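PDB 5E7T: minor structural protein 4 from Lactococcus phage Tuc2009, which probably serves as a baseplate protein of the phage tail, its immunoglobulin-like domain likely helping to assemble the host-binding organelle. Local coordinates for residues 69-82 against 89-103. Sequence-based numbering, arbitrary orientation.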
ATOM      1  N   MET A  69      -4.424  23.540  38.705  1.00 76.48           N
ATOM      2  CA  MET A  69      -5.009  24.800  38.317  1.00 77.00           C
ATOM      3  C   MET A  69      -6.483  24.687  38.066  1.00 81.46           C
ATOM      4  O   MET A  69      -7.001  23.597  37.821  1.00 79.28           O
ATOM      5  CB  MET A  69      -4.273  25.444  37.146  1.00 79.11           C
ATOM      6  CG  MET A  69      -4.491  24.777  35.826  1.00 81.99           C
ATOM      7  SD  MET A  69      -3.601  25.677  34.542  1.00 86.12           S
ATOM      8  CE  MET A  69      -4.698  25.488  33.268  1.00 81.88           C
ATOM      9  N   ALA A  70      -7.153  25.840  38.155  1.00 80.93           N
ATOM     10  CA  ALA A  70      -8.576  26.034  37.928  1.00 81.59           C
ATOM     11  C   ALA A  70      -8.776  26.200  36.425  1.00 86.44           C
ATOM     12  O   ALA A  70      -7.869  25.905  35.642  1.00 86.08           O
ATOM     13  CB  ALA A  70      -9.009  27.304  38.641  1.00 84.08           C
ATOM     14  N   GLY A  71      -9.944  26.682  36.024  1.00 83.34           N
ATOM     15  CA  GLY A  71     -10.173  26.978  34.622  1.00 81.78           C
ATOM     16  C   GLY A  71     -11.254  26.233  33.891  1.00 83.17           C
ATOM     17  O   GLY A  71     -11.695  25.154  34.298  1.00 84.66           O
ATOM     18  N   GLU A  72     -11.656  26.839  32.779  1.00 75.22           N
ATOM     19  CA  GLU A  72     -12.645  26.369  31.838  1.00 72.49           C
ATOM     20  C   GLU A  72     -12.104  25.115  31.173  1.00 73.40           C
ATOM     21  O   GLU A  72     -10.912  25.039  30.874  1.00 73.62           O
ATOM     22  CB  GLU A  72     -12.855  27.480  30.801  1.00 73.61           C
ATOM     23  CG  GLU A  72     -13.777  27.125  29.650  1.00 82.89           C
ATOM     24  CD  GLU A  72     -13.764  28.095  28.487  1.00104.36           C
ATOM     25  OE1 GLU A  72     -12.985  29.080  28.528  1.00 93.42           O
ATOM     26  OE2 GLU A  72     -14.529  27.857  27.521  1.00 94.86           O
ATOM     27  N   VAL A  73     -12.965  24.139  30.943  1.00 67.06           N
ATOM     28  CA  VAL A  73     -12.568  22.919  30.248  1.00 64.17           C
ATOM     29  C   VAL A  73     -13.174  22.933  28.849  1.00 66.96           C
ATOM     30  O   VAL A  73     -14.387  23.078  28.701  1.00 68.55           O
ATOM     31  CB  VAL A  73     -12.914  21.639  31.056  1.00 66.85           C
ATOM     32  CG1 VAL A  73     -12.585  20.377  30.275  1.00 65.46           C
ATOM     33  CG2 VAL A  73     -12.180  21.625  32.384  1.00 66.85           C
ATOM     34  N   VAL A  74     -12.337  22.823  27.821  1.00 61.27           N
ATOM     35  CA  VAL A  74     -12.842  22.795  26.448  1.00 60.43           C
ATOM     36  C   VAL A  74     -12.630  21.384  25.880  1.00 67.81           C
ATOM     37  O   VAL A  74     -11.511  20.865  25.953  1.00 68.27           O
ATOM     38  CB  VAL A  74     -12.222  23.908  25.558  1.00 61.67           C
ATOM     39  CG1 VAL A  74     -12.801  23.893  24.145  1.00 60.44           C
ATOM     40  CG2 VAL A  74     -12.416  25.280  26.189  1.00 62.37           C
ATOM     41  N   ASN A  75     -13.690  20.760  25.324  1.00 64.96           N
ATOM     42  CA  ASN A  75     -13.526  19.440  24.715  1.00 64.50           C
ATOM     43  C   ASN A  75     -13.569  19.520  23.198  1.00 69.54           C
ATOM     44  O   ASN A  75     -14.636  19.725  22.630  1.00 70.48           O
ATOM     45  CB  ASN A  75     -14.514  18.394  25.257  1.00 61.59           C
ATOM     46  CG  ASN A  75     -14.461  17.049  24.557  1.00 76.14           C
ATOM     47  OD1 ASN A  75     -13.483  16.685  23.895  1.00 67.15           O
ATOM     48  ND2 ASN A  75     -15.497  16.244  24.741  1.00 71.81           N
ATOM     49  N   ASN A  76     -12.411  19.321  22.548  1.00 65.16           N
ATOM     50  CA  ASN A  76     -12.302  19.329  21.089  1.00 64.26           C
ATOM     51  C   ASN A  76     -12.249  17.903  20.492  1.00 65.83           C
ATOM     52  O   ASN A  76     -11.866  17.731  19.341  1.00 65.51           O
ATOM     53  CB  ASN A  76     -11.123  20.220  20.602  1.00 65.46           C
ATOM     54  CG  ASN A  76     -11.326  21.705  20.817  1.00 86.00           C
ATOM     55  OD1 ASN A  76     -12.382  22.281  20.506  1.00 80.91           O
ATOM     56  ND2 ASN A  76     -10.290  22.375  21.315  1.00 75.05           N
ATOM     57  N   GLY A  77     -12.652  16.903  21.265  1.00 61.44           N
ATOM     58  CA  GLY A  77     -12.749  15.524  20.794  1.00 60.97           C
ATOM     59  C   GLY A  77     -11.446  14.781  20.666  1.00 66.07           C
ATOM     60  O   GLY A  77     -11.320  13.673  21.193  1.00 66.40           O
ATOM     61  N   ASN A  78     -10.471  15.379  19.960  1.00 63.79           N
ATOM     62  CA  ASN A  78      -9.125  14.815  19.744  1.00 63.19           C
ATOM     63  C   ASN A  78      -8.194  15.186  20.904  1.00 66.55           C
ATOM     64  O   ASN A  78      -7.239  14.461  21.176  1.00 67.62           O
ATOM     65  CB  ASN A  78      -8.530  15.304  18.409  1.00 60.67           C
ATOM     66  CG  ASN A  78      -8.293  16.799  18.333  1.00 91.17           C
ATOM     67  OD1 ASN A  78      -9.203  17.572  18.025  1.00 82.40           O
ATOM     68  ND2 ASN A  78      -7.051  17.241  18.595  1.00 87.95           N
ATOM     69  N   GLU A  79      -8.492  16.324  21.567  1.00 60.15           N
ATOM     70  CA  GLU A  79      -7.754  16.913  22.666  1.00 59.23           C
ATOM     71  C   GLU A  79      -8.709  17.587  23.639  1.00 62.90           C
ATOM     72  O   GLU A  79      -9.778  18.046  23.239  1.00 63.64           O
ATOM     73  CB  GLU A  79      -6.764  17.971  22.119  1.00 60.98           C
ATOM     74  CG  GLU A  79      -7.455  19.165  21.454  1.00 78.64           C
ATOM     75  CD  GLU A  79      -6.693  20.445  21.174  1.00103.66           C
ATOM     76  OE1 GLU A  79      -7.354  21.500  21.026  1.00 95.58           O
ATOM     77  OE2 GLU A  79      -5.454  20.384  21.015  1.00 96.57           O
ATOM     78  N   LEU A  80      -8.310  17.686  24.902  1.00 59.25           N
ATOM     79  CA  LEU A  80      -9.048  18.417  25.927  1.00 59.55           C
ATOM     80  C   LEU A  80      -8.131  19.552  26.325  1.00 64.55           C
ATOM     81  O   LEU A  80      -6.905  19.373  26.327  1.00 64.88           O
ATOM     82  CB  LEU A  80      -9.356  17.541  27.145  1.00 59.88           C
ATOM     83  CG  LEU A  80     -10.283  18.128  28.206  1.00 65.61           C
ATOM     84  CD1 LEU A  80     -11.740  17.916  27.838  1.00 66.53           C
ATOM     85  CD2 LEU A  80     -10.002  17.516  29.559  1.00 68.23           C
ATOM     86  N   LEU A  81      -8.714  20.724  26.630  1.00 60.79           N
ATOM     87  CA  LEU A  81      -7.970  21.911  27.030  1.00 59.92           C
ATOM     88  C   LEU A  81      -8.470  22.411  28.365  1.00 63.58           C
ATOM     89  O   LEU A  81      -9.675  22.569  28.554  1.00 63.17           O
ATOM     90  CB  LEU A  81      -8.113  23.035  25.984  1.00 59.55           C
ATOM     91  CG  LEU A  81      -7.611  22.787  24.568  1.00 62.15           C
ATOM     92  CD1 LEU A  81      -7.851  24.004  23.710  1.00 63.31           C
ATOM     93  CD2 LEU A  81      -6.164  22.508  24.543  1.00 61.71           C
ATOM     94  N   LEU A  82      -7.552  22.671  29.288  1.00 60.60           N
ATOM     95  CA  LEU A  82      -7.921  23.234  30.585  1.00 61.94           C
ATOM     96  C   LEU A  82      -7.384  24.672  30.521  1.00 64.50           C
ATOM     97  O   LEU A  82      -6.176  24.873  30.593  1.00 64.05           O
ATOM     98  CB  LEU A  82      -7.342  22.371  31.750  1.00 62.50           C
ATOM     99  CG  LEU A  82      -7.505  22.816  33.224  1.00 69.04           C
ATOM    100  CD1 LEU A  82      -8.942  23.227  33.574  1.00 70.79           C
ATOM    101  CD2 LEU A  82      -7.102  21.711  34.151  1.00 70.76           C
ATOM    102  N   MET A  89      -3.417  23.811  29.679  1.00 62.68           N
ATOM    103  CA  MET A  89      -2.941  22.470  29.909  1.00 62.95           C
ATOM    104  C   MET A  89      -3.703  21.659  28.888  1.00 65.39           C
ATOM    105  O   MET A  89      -4.942  21.688  28.861  1.00 65.73           O
ATOM    106  CB  MET A  89      -3.221  22.025  31.320  1.00 66.56           C
ATOM    107  CG  MET A  89      -2.257  21.020  31.772  1.00 71.63           C
ATOM    108  SD  MET A  89      -2.414  20.805  33.535  1.00 79.01           S
ATOM    109  CE  MET A  89      -1.538  22.313  34.128  1.00 76.84           C
ATOM    110  N   ARG A  90      -2.950  21.052  27.967  1.00 59.16           N
ATOM    111  CA  ARG A  90      -3.468  20.321  26.828  1.00 57.45           C
ATOM    112  C   ARG A  90      -3.282  18.815  27.045  1.00 63.10           C
ATOM    113  O   ARG A  90      -2.189  18.384  27.418  1.00 64.44           O
ATOM    114  CB  ARG A  90      -2.715  20.804  25.583  1.00 53.84           C
ATOM    115  CG  ARG A  90      -3.327  20.347  24.291  1.00 58.65           C
ATOM    116  CD  ARG A  90      -2.316  20.299  23.171  1.00 62.88           C
ATOM    117  NE  ARG A  90      -2.975  19.853  21.952  1.00 66.48           N
ATOM    118  CZ  ARG A  90      -2.359  19.436  20.856  1.00 71.67           C
ATOM    119  NH1 ARG A  90      -1.043  19.371  20.815  1.00 44.62           N
ATOM    120  NH2 ARG A  90      -3.063  19.040  19.803  1.00 70.16           N
ATOM    121  N   PHE A  91      -4.350  18.019  26.812  1.00 58.05           N
ATOM    122  CA  PHE A  91      -4.374  16.559  26.973  1.00 55.85           C
ATOM    123  C   PHE A  91      -4.703  15.938  25.628  1.00 58.26           C
ATOM    124  O   PHE A  91      -5.783  16.164  25.113  1.00 57.72           O
ATOM    125  CB  PHE A  91      -5.430  16.160  28.022  1.00 57.11           C
ATOM    126  CG  PHE A  91      -5.192  16.738  29.403  1.00 58.81           C
ATOM    127  CD1 PHE A  91      -5.492  18.071  29.683  1.00 60.74           C
ATOM    128  CD2 PHE A  91      -4.674  15.950  30.425  1.00 60.55           C
ATOM    129  CE1 PHE A  91      -5.252  18.607  30.949  1.00 61.81           C
ATOM    130  CE2 PHE A  91      -4.434  16.491  31.694  1.00 63.36           C
ATOM    131  CZ  PHE A  91      -4.730  17.814  31.945  1.00 61.42           C
ATOM    132  N   VAL A  92      -3.769  15.211  25.026  1.00 54.37           N
ATOM    133  CA  VAL A  92      -4.034  14.616  23.721  1.00 53.80           C
ATOM    134  C   VAL A  92      -4.214  13.122  23.875  1.00 61.74           C
ATOM    135  O   VAL A  92      -3.256  12.417  24.244  1.00 61.06           O
ATOM    136  CB  VAL A  92      -2.964  14.939  22.635  1.00 55.77           C
ATOM    137  CG1 VAL A  92      -3.398  14.434  21.264  1.00 54.56           C
ATOM    138  CG2 VAL A  92      -2.650  16.424  22.576  1.00 55.43           C
ATOM    139  N   ILE A  93      -5.443  12.642  23.546  1.00 60.34           N
ATOM    140  CA  ILE A  93      -5.845  11.228  23.551  1.00 60.35           C
ATOM    141  C   ILE A  93      -5.372  10.553  22.252  1.00 65.14           C
ATOM    142  O   ILE A  93      -5.209  11.231  21.228  1.00 65.37           O
ATOM    143  CB  ILE A  93      -7.374  11.099  23.729  1.00 63.36           C
ATOM    144  CG1 ILE A  93      -7.772   9.700  24.238  1.00 63.55           C
ATOM    145  CG2 ILE A  93      -8.131  11.493  22.443  1.00 64.86           C
ATOM    146  CD1 ILE A  93      -9.140   9.607  24.885  1.00 69.60           C
ATOM    147  N   GLU A  94      -5.161   9.232  22.293  1.00 61.42           N
ATOM    148  CA  GLU A  94      -4.770   8.463  21.123  1.00 61.50           C
ATOM    149  C   GLU A  94      -5.659   7.240  21.027  1.00 64.52           C
ATOM    150  O   GLU A  94      -5.746   6.472  21.978  1.00 63.74           O
ATOM    151  CB  GLU A  94      -3.292   8.060  21.214  1.00 63.68           C
ATOM    152  CG  GLU A  94      -2.690   7.539  19.913  1.00 79.96           C
ATOM    153  CD  GLU A  94      -1.327   6.870  19.997  1.00116.87           C
ATOM    154  OE1 GLU A  94      -0.591   7.100  20.985  1.00117.70           O
ATOM    155  OE2 GLU A  94      -0.984   6.132  19.044  1.00119.52           O
ATOM    156  N   GLY A  95      -6.339   7.088  19.901  1.00 61.52           N
ATOM    157  CA  GLY A  95      -7.176   5.920  19.653  1.00 62.05           C
ATOM    158  C   GLY A  95      -8.596   5.925  20.168  1.00 67.54           C
ATOM    159  O   GLY A  95      -9.247   4.873  20.191  1.00 69.64           O
ATOM    160  N   ALA A  96      -9.101   7.098  20.561  1.00 62.73           N
ATOM    161  CA  ALA A  96     -10.475   7.259  21.040  1.00 62.22           C
ATOM    162  C   ALA A  96     -10.899   8.704  20.866  1.00 64.30           C
ATOM    163  O   ALA A  96     -10.088   9.554  20.471  1.00 62.50           O
ATOM    164  CB  ALA A  96     -10.581   6.848  22.513  1.00 63.08           C
ATOM    165  N   THR A  97     -12.177   8.975  21.165  1.00 61.13           N
ATOM    166  CA  THR A  97     -12.760  10.311  21.102  1.00 61.11           C
ATOM    167  C   THR A  97     -13.138  10.753  22.519  1.00 64.43           C
ATOM    168  O   THR A  97     -13.726   9.962  23.277  1.00 64.02           O
ATOM    169  CB  THR A  97     -13.939  10.329  20.110  1.00 67.29           C
ATOM    170  OG1 THR A  97     -13.551   9.687  18.886  1.00 73.30           O
ATOM    171  CG2 THR A  97     -14.427  11.713  19.822  1.00 58.25           C
ATOM    172  N   ILE A  98     -12.765  11.996  22.889  1.00 59.17           N
ATOM    173  CA  ILE A  98     -13.113  12.525  24.204  1.00 58.06           C
ATOM    174  C   ILE A  98     -14.597  12.880  24.221  1.00 63.43           C
ATOM    175  O   ILE A  98     -15.092  13.665  23.406  1.00 64.52           O
ATOM    176  CB  ILE A  98     -12.207  13.673  24.693  1.00 59.99           C
ATOM    177  CG1 ILE A  98     -10.745  13.250  24.655  1.00 59.46           C
ATOM    178  CG2 ILE A  98     -12.607  14.100  26.115  1.00 60.99           C
ATOM    179  CD1 ILE A  98      -9.743  14.393  24.886  1.00 68.99           C
ATOM    180  N   THR A  99     -15.292  12.262  25.145  1.00 59.26           N
ATOM    181  CA  THR A  99     -16.717  12.387  25.389  1.00 59.05           C
ATOM    182  C   THR A  99     -17.012  13.564  26.324  1.00 65.09           C
ATOM    183  O   THR A  99     -17.915  14.352  26.069  1.00 66.09           O
ATOM    184  CB  THR A  99     -17.156  11.003  25.872  1.00 62.54           C
ATOM    185  OG1 THR A  99     -17.773  10.359  24.770  1.00 64.29           O
ATOM    186  CG2 THR A  99     -18.032  11.001  27.125  1.00 60.44           C
ATOM    187  N   LYS A 100     -16.231  13.673  27.404  1.00 62.32           N
ATOM    188  CA  LYS A 100     -16.359  14.656  28.475  1.00 62.83           C
ATOM    189  C   LYS A 100     -15.016  14.620  29.216  1.00 67.47           C
ATOM    190  O   LYS A 100     -14.328  13.608  29.201  1.00 67.04           O
ATOM    191  CB  LYS A 100     -17.529  14.232  29.399  1.00 65.63           C
ATOM    192  CG  LYS A 100     -17.887  15.167  30.538  1.00 81.06           C
ATOM    193  CD  LYS A 100     -18.937  14.516  31.435  1.00 97.64           C
ATOM    194  CE  LYS A 100     -19.301  15.375  32.621  1.00118.59           C
ATOM    195  NZ  LYS A 100     -20.245  14.682  33.542  1.00132.08           N
ATOM    196  N   GLY A 101     -14.629  15.743  29.788  1.00 65.09           N
ATOM    197  CA  GLY A 101     -13.385  15.897  30.531  1.00 64.16           C
ATOM    198  C   GLY A 101     -13.578  16.905  31.647  1.00 67.69           C
ATOM    199  O   GLY A 101     -14.360  17.858  31.506  1.00 68.91           O
ATOM    200  N   TYR A 102     -12.907  16.681  32.784  1.00 61.39           N
ATOM    201  CA  TYR A 102     -13.070  17.560  33.939  1.00 61.00           C
ATOM    202  C   TYR A 102     -12.031  17.274  35.027  1.00 63.58           C
ATOM    203  O   TYR A 102     -11.515  16.161  35.094  1.00 63.26           O
ATOM    204  CB  TYR A 102     -14.512  17.413  34.501  1.00 62.02           C
ATOM    205  CG  TYR A 102     -14.907  15.984  34.826  1.00 62.79           C
ATOM    206  CD1 TYR A 102     -15.471  15.155  33.857  1.00 64.10           C
ATOM    207  CD2 TYR A 102     -14.738  15.467  36.106  1.00 63.18           C
ATOM    208  CE1 TYR A 102     -15.802  13.831  34.141  1.00 63.44           C
ATOM    209  CE2 TYR A 102     -15.067  14.146  36.401  1.00 63.21           C
ATOM    210  CZ  TYR A 102     -15.586  13.329  35.414  1.00 68.94           C
ATOM    211  OH  TYR A 102     -15.893  12.026  35.714  1.00 70.80           O
ATOM    212  N   VAL A 103     -11.729  18.266  35.881  1.00 59.33           N
ATOM    213  CA  VAL A 103     -10.850  18.074  37.042  1.00 58.36           C
ATOM    214  C   VAL A 103     -11.696  17.222  38.019  1.00 65.68           C
ATOM    215  O   VAL A 103     -12.859  17.554  38.242  1.00 66.53           O
ATOM    216  CB  VAL A 103     -10.447  19.425  37.696  1.00 60.24           C
ATOM    217  CG1 VAL A 103      -9.590  19.203  38.926  1.00 59.96           C
ATOM    218  CG2 VAL A 103      -9.738  20.334  36.714  1.00 59.09           C
TER
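Strand 79-82 runs antiparallel to strand 89-94, their axes 4.7 Å apart and 165° between directions, while strand 98-103 lies across from strand 72-75 at 7.2 Å, too far for a regular backbone ladder. Leu-80 and Phe-91 form one hydrogen-bonded pair and Leu-82 and Met-89 the next, each with two N-H...O bonds.

Glu-79 and Arg-90 meet on the sheet face they share with Leu-81 and Val-92. An extended arginine chain brings NE to 2.7 Å from Glu-79 OE2 in a salt bridge, with a weak hydrogen bond from NH2 to the same oxygen; the carboxylate and guanidinium planes stand 80° apart. Val-92 CG2 sits over one guanidinium face, and Leu-81 CD2 lies alongside the arginine stem. The other carboxylate oxygen, OE1, accepts from Asn-76 ND2.

On the reverse face Leu-80 turns inward, CG opposite its backbone N (chi1 -172°), and both its methyls lie against the Gly-101 backbone, with CD1 3.7 Å from the glycine CA. Ile-98 CD1 packs 3.9 Å from Leu-80 CB, and the side chains of Leu-82 and Val-103 cross at about a right angle, meeting through CD2 and CG2.

At the end of strand 72-75, Asn-75 works both ways. Its OD1 accepts from Gly-77 N in an Asx turn, and its ND2 donates to Ile-98 O at 2.9 Å, from above that carbonyl's plane. Gly-77 O in turn receives Ile-98 N at 2.8 Å, nearly straight.

Strand 98-103 pairs with strand 4-10, and it and strand 72-75 are the sheet's edge strands within the chain, consistent with an immunoglobulin-like sandwich closing here: Leu-80 and Leu-82 make apolar contacts across the inner face, and the Asn-75 and Gly-77 bonds tie turn 76-78 to Ile-98. The doubly engaged Glu-79 carboxylate, buried beside Arg-90, is probably kept ionised.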